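Local coordinates for protein gene activator AphA (Vibrio cholerae, PDB 1YG2) that activates virulence gene expression in Vibrio cholerae, probably by binding promoter DNA as a dimer through its winged helix domains, at residues 2-6 / 29-35; 94-100 / 164-168; 111-116 / 171-176; 122-126 / 158-162. All coordinates share one frame; numbering follows the deposited sequence.

In the fold
All four contacts lie at or near the dimer interface, each within reach of the second subunit. Contact 1 stands apart, packing the first helix of the winged helix domain against the loop that follows helix 18-25 through apolar and CH-pi contacts, with no hydrogen bond between the segments. Contacts 2, 3 and 4 share helix 145-177. Contacts 3 and 4 pair it with the antiparallel helix 108-136 through leucine and valine packing, with an arginine at the edge of contact 3 and another, R161, at the heart of contact 4, whereas contact 2 brings helix 95-101 to it through aromatic rings and is the most buried. Contact 2 touches contacts 3 and 4; contact 1 touches none.

Contact 1 (2-6 / 29-35); sequences SLPHV and IGYFWKA
In the winged helix domain, the start of helix 3-13 packs on the loop after helix 18-25, with V6 and L3 meeting I29, W33 and A35. V6 CG2 lies over one face of the W33 indole, 4.1 Å from the centroid of the six-membered ring and 23° off the ring normal, a CH-pi contact. The other V6 methyl, CG1, is turned anti to the backbone N (chi1 171°) and is 3.8 Å from I29 CG2 as the two side chains slide past each other. The outer part of the indole meets the first turn of the helix, where W33 CZ2 is 3.6 Å from L3 N and W33 CH2 is 3.8 Å from S2 CA. L3 reaches the pyrrole side with one methyl, CD1, which is 4.2 Å from A35 CB as well. Within the N-terminal turn, S2 N donates to H5 ND1 at 2.8 Å, nearly in the imidazole plane. F25 of helix 18-25 packs on L3, V6 and A35, while E43 and V40 of helix 37-49 touch L3 and A35. Y31 and F32 reach T153 of helix 145-177, and R93 and A98 of the second subunit pack on W33 and V6.

Contact 2 (94-100 / 164-168); sequences DEFSAKL and WIQWA
F96 and W164 meet as an edge-to-face aromatic pair: the edge of the W164 indole that carries NE1 and CZ2 points at the face of the F96 ring, with planes at 60° and the six-membered rings' centroids 5.2 Å apart. W164 NE1 is 3.8 Å from F96 CD1. W164 CZ2 sits over the middle of the phenyl ring, 4.0 Å from F96 CZ, and the two side chains run roughly perpendicular to each other. W167, one turn on, offers its rim instead; its CZ3 approaches F96 CB at 3.9 Å, close to the indole plane. The same indole runs on past S97, whose OG is 4.1 Å from W167 CZ2, to L100, whose CD1 is 4.4 Å from W167 CZ2. Its NE1 is used elsewhere, donating to the carbonyl of L152 of the second subunit. At the start of helix 95-101 D94 is the N-cap, and its OD1 accepts both S97 N and S97 OG, from opposite faces of the carboxylate plane. H89 of the second subunit adds another edge-to-face contact on W164. Helix axes 13.0 Å apart, nearly parallel and bridged by large aromatic side chains, make this an aromatic cluster in the helical C-terminal part, where the second subunit also packs, consistent with a role in dimerisation.

Contact 3 (111-116 / 171-176); sequences YRLQLA and VLAELN
V171 and L115 meet at the start of 171-176: V171 CG1 lies 3.6 Å from L115 CD2, the two side chains crossing at about a right angle. The same valine methyl approaches the edge of the Y111 ring near its plane. Next comes L172. Its CD2 is 3.6 Å from L115 CD2 and also approaches A116. L115 CD2 thus touches both V171 CG1 and L172 CD2, methyls from successive positions. One turn after V171, L175 sends CD1 to the Y111 ring, 4.2 Å from Y111 CD2, while its CB lies beside the R112 side chain. N176 closes the row with the polar part of the contact. Its OD1 is approached at the guanidinium edge by R112 NE and R112 NH2, each at 2.8 Å in a weak hydrogen bond with N-H...O angles near 128°. Guanidinium and amide planes are only 27° apart. R112 gets there because its chain is extended from CG to NE, spanning the flank of the apolar row. Y111 also packs on L100 of helix 95-101, and L152 of the second subunit packs on V171. The segment axes are 10.6 Å apart at -155°, the antiparallel packing of two long helices in the C-terminal domain, with an apolar seam bordered by a weak arginine-asparagine contact.

Contact 4 (122-126 / 158-162); sequences SRKLV and LLVRQ
A bend at chi2 (68°), following a CG anti to the backbone N (chi1 -156°), folds the R161 side chain across helix 108-136 and sets its guanidinium beside S122 and L125. L125 has its CG on the carbonyl side (chi1 -166°), which carries CD2 over one face of that guanidinium, 3.9 Å from R161 NE, and the two side chains cross at about a right angle. S122 approaches obliquely, its OG 3.1 Å from R161 NE; the hydroxyl hydrogen-bonds to the carbonyl of L118 a turn earlier. Nearer the backbone, the aliphatic stem of R161 rests on V126, whose CG2 is 3.8 Å from R161 CG. The other valine methyl, CG1, serves two partners. It meets L158 CD1 at 3.6 Å, in a nearly perpendicular crossing, and lies 3.9 Å from Q162 CG, where the extended glutamine chain passes. The two helix segments run antiparallel, their axes 9.8 Å apart at closest approach, with V126 opposite L158 and S122 opposite R161. H89 of the second subunit packs on both S122 and R161, and I165 covers V126 from the same helix as R161. The methylenes of R161 are thus packed on V126 and its flat cationic end is partly covered by a leucine methyl, while the clear bond of the nearby serine hydroxyl goes to its own helix, so the contact probably rests mainly on apolar packing.

Contact 1 (2-6 / 29-35)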
loop_
_atom_site.group_PDB
_atom_site.type_symbol
_atom_site.label_atom_id
_atom_site.label_comp_id
_atom_site.label_asym_id
_atom_site.label_seq_id
_atom_site.Cartn_x
_atom_site.Cartn_y
_atom_site.Cartn_z
ATOM N N SER A 2 -8.746 12.257 3.532
ATOM C CA SER A 2 -9.366 11.126 4.273
ATOM C C SER A 2 -10.844 10.974 3.905
ATOM O O SER A 2 -11.315 11.585 2.953
ATOM C CB SER A 2 -9.196 11.345 5.779
ATOM O OG SER A 2 -9.481 12.685 6.129
ATOM N N LEU A 3 -11.569 10.158 4.658
ATOM C CA LEU A 3 -12.979 9.913 4.369
ATOM C C LEU A 3 -13.816 11.173 4.167
ATOM O O LEU A 3 -14.584 11.276 3.206
ATOM C CB LEU A 3 -13.602 9.062 5.476
ATOM C CG LEU A 3 -15.100 8.760 5.347
ATOM C CD1 LEU A 3 -15.403 8.191 3.960
ATOM C CD2 LEU A 3 -15.518 7.768 6.444
ATOM N N PRO A 4 -13.683 12.154 5.072
ATOM C CA PRO A 4 -14.498 13.343 4.851
ATOM C C PRO A 4 -14.173 14.065 3.547
ATOM O O PRO A 4 -15.065 14.627 2.910
ATOM C CB PRO A 4 -14.249 14.188 6.106
ATOM C CG PRO A 4 -12.915 13.712 6.620
ATOM C CD PRO A 4 -12.943 12.226 6.347
ATOM N N HIS A 5 -12.913 14.051 3.128
ATOM C CA HIS A 5 -12.578 14.731 1.878
ATOM C C HIS A 5 -13.146 13.951 0.698
ATOM O O HIS A 5 -13.536 14.524 -0.318
ATOM C CB HIS A 5 -11.067 14.892 1.731
ATOM C CG HIS A 5 -10.428 15.549 2.906
ATOM N ND1 HIS A 5 -9.773 14.835 3.892
ATOM C CD2 HIS A 5 -10.422 16.841 3.312
ATOM C CE1 HIS A 5 -9.401 15.658 4.852
ATOM N NE2 HIS A 5 -9.784 16.884 4.525
ATOM N N VAL A 6 -13.194 12.636 0.840
ATOM C CA VAL A 6 -13.742 11.795 -0.210
ATOM C C VAL A 6 -15.222 12.148 -0.347
ATOM O O VAL A 6 -15.751 12.213 -1.450
ATOM C CB VAL A 6 -13.570 10.307 0.140
ATOM C CG1 VAL A 6 -14.343 9.434 -0.858
ATOM C CG2 VAL A 6 -12.074 9.957 0.123
ATOM N N ILE A 29 -16.531 4.940 -6.167
ATOM C CA ILE A 29 -15.644 5.318 -5.068
ATOM C C ILE A 29 -15.019 4.070 -4.448
ATOM O O ILE A 29 -13.911 4.119 -3.906
ATOM C CB ILE A 29 -16.390 6.150 -3.996
ATOM C CG1 ILE A 29 -16.780 7.501 -4.596
ATOM C CG2 ILE A 29 -15.502 6.360 -2.776
ATOM C CD1 ILE A 29 -17.413 8.467 -3.622
ATOM N N GLY A 30 -15.721 2.945 -4.553
ATOM C CA GLY A 30 -15.193 1.707 -4.019
ATOM C C GLY A 30 -13.953 1.235 -4.772
ATOM O O GLY A 30 -13.296 0.284 -4.349
ATOM N N TYR A 31 -13.620 1.881 -5.885
ATOM C CA TYR A 31 -12.429 1.483 -6.641
ATOM C C TYR A 31 -11.172 1.932 -5.915
ATOM O O TYR A 31 -10.099 1.396 -6.147
ATOM C CB TYR A 31 -12.408 2.124 -8.038
ATOM C CG TYR A 31 -13.579 1.790 -8.927
ATOM C CD1 TYR A 31 -13.985 2.677 -9.921
ATOM C CD2 TYR A 31 -14.295 0.599 -8.772
ATOM C CE1 TYR A 31 -15.081 2.399 -10.739
ATOM C CE2 TYR A 31 -15.399 0.306 -9.588
ATOM C CZ TYR A 31 -15.784 1.214 -10.565
ATOM O OH TYR A 31 -16.886 0.965 -11.347
ATOM N N PHE A 32 -11.301 2.913 -5.029
ATOM C CA PHE A 32 -10.127 3.434 -4.342
ATOM C C PHE A 32 -10.321 3.745 -2.864
ATOM O O PHE A 32 -9.359 4.016 -2.151
ATOM C CB PHE A 32 -9.651 4.695 -5.068
ATOM C CG PHE A 32 -10.608 5.846 -4.959
ATOM C CD1 PHE A 32 -10.514 6.747 -3.902
ATOM C CD2 PHE A 32 -11.622 6.015 -5.889
ATOM C CE1 PHE A 32 -11.423 7.802 -3.770
ATOM C CE2 PHE A 32 -12.536 7.060 -5.770
ATOM C CZ PHE A 32 -12.434 7.957 -4.705
ATOM N N TRP A 33 -11.560 3.726 -2.397
ATOM C CA TRP A 33 -11.778 3.999 -0.990
ATOM C C TRP A 33 -12.875 3.108 -0.423
ATOM O O TRP A 33 -14.038 3.199 -0.804
ATOM C CB TRP A 33 -12.118 5.477 -0.776
ATOM C CG TRP A 33 -11.869 5.909 0.618
ATOM C CD1 TRP A 33 -12.667 5.690 1.702
ATOM C CD2 TRP A 33 -10.696 6.553 1.108
ATOM N NE1 TRP A 33 -12.060 6.156 2.842
ATOM C CE2 TRP A 33 -10.840 6.693 2.503
ATOM C CE3 TRP A 33 -9.522 7.027 0.502
ATOM C CZ2 TRP A 33 -9.866 7.287 3.307
ATOM C CZ3 TRP A 33 -8.548 7.618 1.299
ATOM C CH2 TRP A 33 -8.727 7.742 2.688
ATOM N N LYS A 34 -12.481 2.250 0.507
ATOM C CA LYS A 34 -13.395 1.318 1.135
ATOM C C LYS A 34 -13.963 1.867 2.442
ATOM O O LYS A 34 -13.220 2.140 3.383
ATOM C CB LYS A 34 -12.653 0.002 1.388
ATOM C CG LYS A 34 -13.514 -1.164 1.832
ATOM C CD LYS A 34 -13.533 -1.320 3.341
ATOM C CE LYS A 34 -14.068 -2.700 3.721
ATOM N NZ LYS A 34 -13.236 -3.788 3.112
ATOM N N ALA A 35 -15.280 2.038 2.487
ATOM C CA ALA A 35 -15.960 2.528 3.687
ATOM C C ALA A 35 -17.390 1.994 3.698
ATOM O O ALA A 35 -18.029 1.921 2.654
ATOM C CB ALA A 35 -15.973 4.064 3.710
#

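Contact 2 (94-100 / 164-168)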
loop_
_atom_site.group_PDB
_atom_site.type_symbol
_atom_site.label_atom_id
_atom_site.label_comp_id
_atom_site.label_asym_id
_atom_site.label_seq_id
_atom_site.Cartn_x
_atom_site.Cartn_y
_atom_site.Cartn_z
ATOM N N ASP A 94 6.175 -3.763 4.317
ATOM C CA ASP A 94 5.433 -4.871 3.741
ATOM C C ASP A 94 5.374 -6.141 4.576
ATOM O O ASP A 94 6.375 -6.841 4.764
ATOM C CB ASP A 94 5.980 -5.201 2.357
ATOM C CG ASP A 94 5.134 -6.222 1.641
ATOM O OD1 ASP A 94 5.553 -7.385 1.526
ATOM O OD2 ASP A 94 4.030 -5.858 1.200
ATOM N N GLU A 95 4.170 -6.451 5.042
ATOM C CA GLU A 95 3.942 -7.626 5.867
ATOM C C GLU A 95 4.241 -8.930 5.137
ATOM O O GLU A 95 4.751 -9.877 5.730
ATOM C CB GLU A 95 2.497 -7.639 6.366
ATOM C CG GLU A 95 2.274 -8.586 7.529
ATOM C CD GLU A 95 2.869 -8.066 8.829
ATOM O OE1 GLU A 95 3.674 -7.110 8.787
ATOM O OE2 GLU A 95 2.531 -8.623 9.894
ATOM N N PHE A 96 3.922 -8.993 3.853
ATOM C CA PHE A 96 4.181 -10.212 3.095
ATOM C C PHE A 96 5.669 -10.467 2.976
ATOM O O PHE A 96 6.127 -11.606 3.070
ATOM C CB PHE A 96 3.569 -10.111 1.701
ATOM C CG PHE A 96 2.076 -10.066 1.712
ATOM C CD1 PHE A 96 1.399 -8.888 1.411
ATOM C CD2 PHE A 96 1.348 -11.202 2.043
ATOM C CE1 PHE A 96 0.014 -8.839 1.446
ATOM C CE2 PHE A 96 -0.038 -11.169 2.083
ATOM C CZ PHE A 96 -0.709 -9.985 1.783
ATOM N N SER A 97 6.426 -9.396 2.763
ATOM C CA SER A 97 7.872 -9.509 2.639
ATOM C C SER A 97 8.442 -9.899 3.993
ATOM O O SER A 97 9.325 -10.750 4.081
ATOM C CB SER A 97 8.479 -8.184 2.186
ATOM O OG SER A 97 8.062 -7.870 0.866
ATOM N N ALA A 98 7.924 -9.271 5.044
ATOM C CA ALA A 98 8.370 -9.565 6.395
ATOM C C ALA A 98 8.165 -11.051 6.722
ATOM O O ALA A 98 9.035 -11.682 7.297
ATOM C CB ALA A 98 7.610 -8.694 7.387
ATOM N N LYS A 99 7.018 -11.606 6.344
ATOM C CA LYS A 99 6.750 -13.018 6.598
ATOM C C LYS A 99 7.675 -13.878 5.734
ATOM O O LYS A 99 8.188 -14.899 6.182
ATOM C CB LYS A 99 5.294 -13.361 6.265
ATOM C CG LYS A 99 4.239 -12.719 7.165
ATOM C CD LYS A 99 4.179 -13.354 8.534
ATOM C CE LYS A 99 3.042 -12.757 9.388
ATOM N NZ LYS A 99 1.680 -13.205 8.967
ATOM N N LEU A 100 7.877 -13.467 4.488
ATOM C CA LEU A 100 8.736 -14.215 3.576
ATOM C C LEU A 100 10.115 -14.401 4.197
ATOM O O LEU A 100 10.650 -15.502 4.221
ATOM C CB LEU A 100 8.884 -13.468 2.250
ATOM C CG LEU A 100 8.942 -14.223 0.916
ATOM C CD1 LEU A 100 9.941 -13.504 0.041
ATOM C CD2 LEU A 100 9.336 -15.689 1.081
ATOM N N TRP A 164 1.217 -7.189 -8.006
ATOM C CA TRP A 164 1.364 -7.985 -6.795
ATOM C C TRP A 164 1.208 -9.487 -7.077
ATOM O O TRP A 164 1.902 -10.319 -6.481
ATOM C CB TRP A 164 0.350 -7.543 -5.744
ATOM C CG TRP A 164 0.563 -8.222 -4.441
ATOM C CD1 TRP A 164 1.378 -7.813 -3.419
ATOM C CD2 TRP A 164 -0.010 -9.467 -4.027
ATOM N NE1 TRP A 164 1.343 -8.731 -2.393
ATOM C CE2 TRP A 164 0.501 -9.753 -2.739
ATOM C CE3 TRP A 164 -0.906 -10.368 -4.620
ATOM C CZ2 TRP A 164 0.145 -10.906 -2.033
ATOM C CZ3 TRP A 164 -1.261 -11.517 -3.914
ATOM C CH2 TRP A 164 -0.735 -11.773 -2.632
ATOM N N ILE A 165 0.299 -9.824 -7.990
ATOM C CA ILE A 165 0.074 -11.217 -8.381
ATOM C C ILE A 165 1.330 -11.744 -9.066
ATOM O O ILE A 165 1.766 -12.867 -8.826
ATOM C CB ILE A 165 -1.101 -11.333 -9.366
ATOM C CG1 ILE A 165 -2.403 -10.960 -8.657
ATOM C CG2 ILE A 165 -1.131 -12.744 -9.968
ATOM C CD1 ILE A 165 -3.613 -10.922 -9.570
ATOM N N GLN A 166 1.912 -10.925 -9.934
ATOM C CA GLN A 166 3.140 -11.328 -10.614
ATOM C C GLN A 166 4.212 -11.641 -9.560
ATOM O O GLN A 166 4.937 -12.630 -9.665
ATOM C CB GLN A 166 3.614 -10.196 -11.526
ATOM C CG GLN A 166 4.760 -10.558 -12.438
ATOM C CD GLN A 166 5.195 -9.392 -13.323
ATOM O OE1 GLN A 166 4.380 -8.776 -14.005
ATOM N NE2 GLN A 166 6.487 -9.095 -13.316
ATOM N N TRP A 167 4.307 -10.794 -8.538
ATOM C CA TRP A 167 5.288 -10.991 -7.475
ATOM C C TRP A 167 4.997 -12.252 -6.660
ATOM O O TRP A 167 5.885 -13.060 -6.397
ATOM C CB TRP A 167 5.298 -9.791 -6.526
ATOM C CG TRP A 167 6.253 -9.980 -5.404
ATOM C CD1 TRP A 167 7.614 -10.030 -5.493
ATOM C CD2 TRP A 167 5.931 -10.216 -4.033
ATOM N NE1 TRP A 167 8.159 -10.291 -4.260
ATOM C CE2 TRP A 167 7.146 -10.413 -3.343
ATOM C CE3 TRP A 167 4.727 -10.294 -3.314
ATOM C CZ2 TRP A 167 7.204 -10.672 -1.971
ATOM C CZ3 TRP A 167 4.778 -10.552 -1.948
ATOM C CH2 TRP A 167 6.014 -10.743 -1.292
ATOM N N ALA A 168 3.744 -12.395 -6.247
ATOM C CA ALA A 168 3.316 -13.539 -5.454
ATOM C C ALA A 168 3.670 -14.846 -6.152
ATOM O O ALA A 168 4.145 -15.788 -5.512
ATOM C CB ALA A 168 1.827 -13.454 -5.207
#

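Contact 3 (111-116 / 171-176)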
loop_
_atom_site.group_PDB
_atom_site.type_symbol
_atom_site.label_atom_id
_atom_site.label_comp_id
_atom_site.label_asym_id
_atom_site.label_seq_id
_atom_site.Cartn_x
_atom_site.Cartn_y
_atom_site.Cartn_z
ATOM N N TYR A 111 2.700 -20.089 5.485
ATOM C CA TYR A 111 2.837 -18.914 4.643
ATOM C C TYR A 111 2.440 -19.193 3.200
ATOM O O TYR A 111 1.627 -18.473 2.620
ATOM C CB TYR A 111 4.276 -18.393 4.677
ATOM C CG TYR A 111 4.432 -17.080 3.947
ATOM C CD1 TYR A 111 3.691 -15.964 4.330
ATOM C CD2 TYR A 111 5.284 -16.961 2.852
ATOM C CE1 TYR A 111 3.792 -14.764 3.642
ATOM C CE2 TYR A 111 5.394 -15.764 2.157
ATOM C CZ TYR A 111 4.644 -14.670 2.557
ATOM O OH TYR A 111 4.742 -13.480 1.879
ATOM N N ARG A 112 3.025 -20.241 2.632
ATOM C CA ARG A 112 2.761 -20.634 1.256
ATOM C C ARG A 112 1.275 -20.777 0.964
ATOM O O ARG A 112 0.811 -20.418 -0.115
ATOM C CB ARG A 112 3.465 -21.953 0.951
ATOM C CG ARG A 112 3.465 -22.318 -0.510
ATOM C CD ARG A 112 4.383 -23.501 -0.787
ATOM N NE ARG A 112 4.644 -23.638 -2.217
ATOM C CZ ARG A 112 3.701 -23.844 -3.133
ATOM N NH1 ARG A 112 2.429 -23.947 -2.768
ATOM N NH2 ARG A 112 4.028 -23.924 -4.416
ATOM N N LEU A 113 0.531 -21.298 1.932
ATOM C CA LEU A 113 -0.899 -21.495 1.767
ATOM C C LEU A 113 -1.655 -20.179 1.883
ATOM O O LEU A 113 -2.627 -19.945 1.166
ATOM C CB LEU A 113 -1.411 -22.488 2.810
ATOM C CG LEU A 113 -0.729 -23.857 2.785
ATOM C CD1 LEU A 113 -1.262 -24.701 3.933
ATOM C CD2 LEU A 113 -0.972 -24.545 1.444
ATOM N N GLN A 114 -1.209 -19.319 2.789
ATOM C CA GLN A 114 -1.854 -18.027 2.970
ATOM C C GLN A 114 -1.588 -17.137 1.756
ATOM O O GLN A 114 -2.404 -16.291 1.401
ATOM C CB GLN A 114 -1.340 -17.354 4.245
ATOM C CG GLN A 114 -1.749 -18.080 5.527
ATOM C CD GLN A 114 -1.116 -17.492 6.781
ATOM O OE1 GLN A 114 -1.243 -16.297 7.061
ATOM N NE2 GLN A 114 -0.433 -18.338 7.547
ATOM N N LEU A 115 -0.440 -17.340 1.118
ATOM C CA LEU A 115 -0.071 -16.556 -0.054
ATOM C C LEU A 115 -0.883 -17.033 -1.259
ATOM O O LEU A 115 -1.556 -16.242 -1.922
ATOM C CB LEU A 115 1.429 -16.704 -0.330
ATOM C CG LEU A 115 2.082 -15.737 -1.320
ATOM C CD1 LEU A 115 1.917 -14.304 -0.841
ATOM C CD2 LEU A 115 3.555 -16.073 -1.454
ATOM N N ALA A 116 -0.819 -18.334 -1.531
ATOM C CA ALA A 116 -1.550 -18.918 -2.649
ATOM C C ALA A 116 -3.021 -18.538 -2.554
ATOM O O ALA A 116 -3.675 -18.279 -3.565
ATOM C CB ALA A 116 -1.396 -20.431 -2.643
ATOM N N VAL A 171 7.290 -15.593 -5.783
ATOM C CA VAL A 171 7.597 -16.101 -4.455
ATOM C C VAL A 171 7.170 -17.558 -4.367
ATOM O O VAL A 171 7.935 -18.412 -3.924
ATOM C CB VAL A 171 6.857 -15.313 -3.364
ATOM C CG1 VAL A 171 7.078 -15.978 -2.009
ATOM C CG2 VAL A 171 7.344 -13.869 -3.342
ATOM N N LEU A 172 5.941 -17.831 -4.795
ATOM C CA LEU A 172 5.396 -19.184 -4.766
ATOM C C LEU A 172 6.326 -20.173 -5.441
ATOM O O LEU A 172 6.421 -21.325 -5.023
ATOM C CB LEU A 172 4.019 -19.210 -5.432
ATOM C CG LEU A 172 2.979 -18.411 -4.645
ATOM C CD1 LEU A 172 1.660 -18.386 -5.380
ATOM C CD2 LEU A 172 2.808 -19.031 -3.271
ATOM N N ALA A 173 7.025 -19.715 -6.475
ATOM C CA ALA A 173 7.959 -20.569 -7.194
ATOM C C ALA A 173 9.192 -20.850 -6.345
ATOM O O ALA A 173 9.585 -22.002 -6.178
ATOM C CB ALA A 173 8.370 -19.913 -8.500
ATOM N N GLU A 174 9.800 -19.796 -5.813
ATOM C CA GLU A 174 10.991 -19.940 -4.986
ATOM C C GLU A 174 10.746 -20.844 -3.789
ATOM O O GLU A 174 11.625 -21.601 -3.379
ATOM C CB GLU A 174 11.462 -18.575 -4.484
ATOM C CG GLU A 174 11.948 -17.631 -5.566
ATOM C CD GLU A 174 13.139 -18.171 -6.329
ATOM O OE1 GLU A 174 14.104 -18.642 -5.690
ATOM O OE2 GLU A 174 13.108 -18.120 -7.575
ATOM N N LEU A 175 9.550 -20.755 -3.223
ATOM C CA LEU A 175 9.211 -21.565 -2.063
ATOM C C LEU A 175 9.203 -23.065 -2.377
ATOM O O LEU A 175 9.042 -23.891 -1.476
ATOM C CB LEU A 175 7.862 -21.113 -1.485
ATOM C CG LEU A 175 7.909 -19.760 -0.754
ATOM C CD1 LEU A 175 6.515 -19.306 -0.367
ATOM C CD2 LEU A 175 8.785 -19.885 0.483
ATOM N N ASN A 176 9.393 -23.411 -3.649
ATOM C CA ASN A 176 9.434 -24.812 -4.071
ATOM C C ASN A 176 10.857 -25.215 -4.427
ATOM O O ASN A 176 11.381 -26.202 -3.918
ATOM C CB ASN A 176 8.534 -25.056 -5.287
ATOM C CG ASN A 176 7.092 -24.683 -5.032
ATOM O OD1 ASN A 176 6.609 -24.752 -3.904
ATOM N ND2 ASN A 176 6.388 -24.298 -6.091
#

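Contact 4 (122-126 / 158-162)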
loop_
_atom_site.group_PDB
_atom_site.type_symbol
_atom_site.label_atom_id
_atom_site.label_comp_id
_atom_site.label_asym_id
_atom_site.label_seq_id
_atom_site.Cartn_x
_atom_site.Cartn_y
_atom_site.Cartn_z
ATOM N N SER A 122 -6.977 -12.212 -5.372
ATOM C CA SER A 122 -6.468 -11.104 -6.169
ATOM C C SER A 122 -6.812 -11.334 -7.629
ATOM O O SER A 122 -7.187 -10.401 -8.336
ATOM C CB SER A 122 -4.952 -10.981 -6.017
ATOM O OG SER A 122 -4.606 -10.612 -4.700
ATOM N N ARG A 123 -6.685 -12.578 -8.078
ATOM C CA ARG A 123 -7.006 -12.909 -9.456
ATOM C C ARG A 123 -8.475 -12.660 -9.718
ATOM O O ARG A 123 -8.838 -12.136 -10.767
ATOM C CB ARG A 123 -6.662 -14.363 -9.766
ATOM C CG ARG A 123 -5.176 -14.598 -9.964
ATOM C CD ARG A 123 -4.925 -15.822 -10.828
ATOM N NE ARG A 123 -3.557 -15.862 -11.336
ATOM C CZ ARG A 123 -2.509 -16.280 -10.632
ATOM N NH1 ARG A 123 -2.670 -16.702 -9.388
ATOM N NH2 ARG A 123 -1.299 -16.277 -11.174
ATOM N N LYS A 124 -9.315 -13.030 -8.759
ATOM C CA LYS A 124 -10.750 -12.819 -8.891
ATOM C C LYS A 124 -11.040 -11.326 -8.941
ATOM O O LYS A 124 -11.862 -10.872 -9.723
ATOM C CB LYS A 124 -11.512 -13.424 -7.705
ATOM C CG LYS A 124 -11.438 -14.933 -7.594
ATOM C CD LYS A 124 -12.343 -15.454 -6.479
ATOM C CE LYS A 124 -11.956 -14.875 -5.117
ATOM N NZ LYS A 124 -12.819 -15.396 -4.013
ATOM N N LEU A 125 -10.368 -10.567 -8.085
ATOM C CA LEU A 125 -10.568 -9.126 -8.035
ATOM C C LEU A 125 -10.122 -8.456 -9.338
ATOM O O LEU A 125 -10.764 -7.523 -9.810
ATOM C CB LEU A 125 -9.797 -8.539 -6.852
ATOM C CG LEU A 125 -10.143 -7.108 -6.447
ATOM C CD1 LEU A 125 -11.632 -7.011 -6.118
ATOM C CD2 LEU A 125 -9.298 -6.704 -5.242
ATOM N N VAL A 126 -9.028 -8.933 -9.923
ATOM C CA VAL A 126 -8.537 -8.353 -11.169
ATOM C C VAL A 126 -9.534 -8.624 -12.286
ATOM O O VAL A 126 -9.826 -7.748 -13.099
ATOM C CB VAL A 126 -7.152 -8.933 -11.550
ATOM C CG1 VAL A 126 -6.807 -8.588 -12.992
ATOM C CG2 VAL A 126 -6.090 -8.365 -10.618
ATOM N N LEU A 158 -6.138 -2.307 -10.661
ATOM C CA LEU A 158 -5.779 -3.271 -11.676
ATOM C C LEU A 158 -4.277 -3.447 -11.839
ATOM O O LEU A 158 -3.740 -4.539 -11.623
ATOM C CB LEU A 158 -6.406 -2.855 -13.004
ATOM C CG LEU A 158 -6.474 -3.943 -14.070
ATOM C CD1 LEU A 158 -7.331 -5.090 -13.555
ATOM C CD2 LEU A 158 -7.067 -3.364 -15.353
ATOM N N LEU A 159 -3.598 -2.368 -12.205
ATOM C CA LEU A 159 -2.159 -2.406 -12.430
ATOM C C LEU A 159 -1.369 -2.851 -11.212
ATOM O O LEU A 159 -0.480 -3.701 -11.314
ATOM C CB LEU A 159 -1.683 -1.032 -12.905
ATOM C CG LEU A 159 -2.263 -0.634 -14.268
ATOM C CD1 LEU A 159 -1.894 0.802 -14.625
ATOM C CD2 LEU A 159 -1.731 -1.598 -15.325
ATOM N N VAL A 160 -1.694 -2.288 -10.057
ATOM C CA VAL A 160 -0.994 -2.642 -8.836
ATOM C C VAL A 160 -1.269 -4.087 -8.448
ATOM O O VAL A 160 -0.339 -4.871 -8.236
ATOM C CB VAL A 160 -1.407 -1.719 -7.677
ATOM C CG1 VAL A 160 -0.788 -2.205 -6.382
ATOM C CG2 VAL A 160 -0.952 -0.303 -7.965
ATOM N N ARG A 161 -2.547 -4.434 -8.369
ATOM C CA ARG A 161 -2.949 -5.785 -8.008
ATOM C C ARG A 161 -2.292 -6.801 -8.938
ATOM O O ARG A 161 -1.835 -7.853 -8.497
ATOM C CB ARG A 161 -4.466 -5.916 -8.095
ATOM C CG ARG A 161 -5.021 -7.019 -7.241
ATOM C CD ARG A 161 -4.838 -6.675 -5.782
ATOM N NE ARG A 161 -5.540 -7.620 -4.924
ATOM C CZ ARG A 161 -5.808 -7.400 -3.645
ATOM N NH1 ARG A 161 -5.431 -6.262 -3.076
ATOM N NH2 ARG A 161 -6.457 -8.314 -2.937
ATOM N N GLN A 162 -2.247 -6.480 -10.228
ATOM C CA GLN A 162 -1.627 -7.366 -11.209
ATOM C C GLN A 162 -0.143 -7.497 -10.914
ATOM O O GLN A 162 0.437 -8.578 -11.036
ATOM C CB GLN A 162 -1.819 -6.822 -12.623
ATOM C CG GLN A 162 -3.161 -7.181 -13.252
ATOM C CD GLN A 162 -3.344 -6.577 -14.641
ATOM O OE1 GLN A 162 -4.077 -7.114 -15.472
ATOM N NE2 GLN A 162 -2.694 -5.445 -14.889
#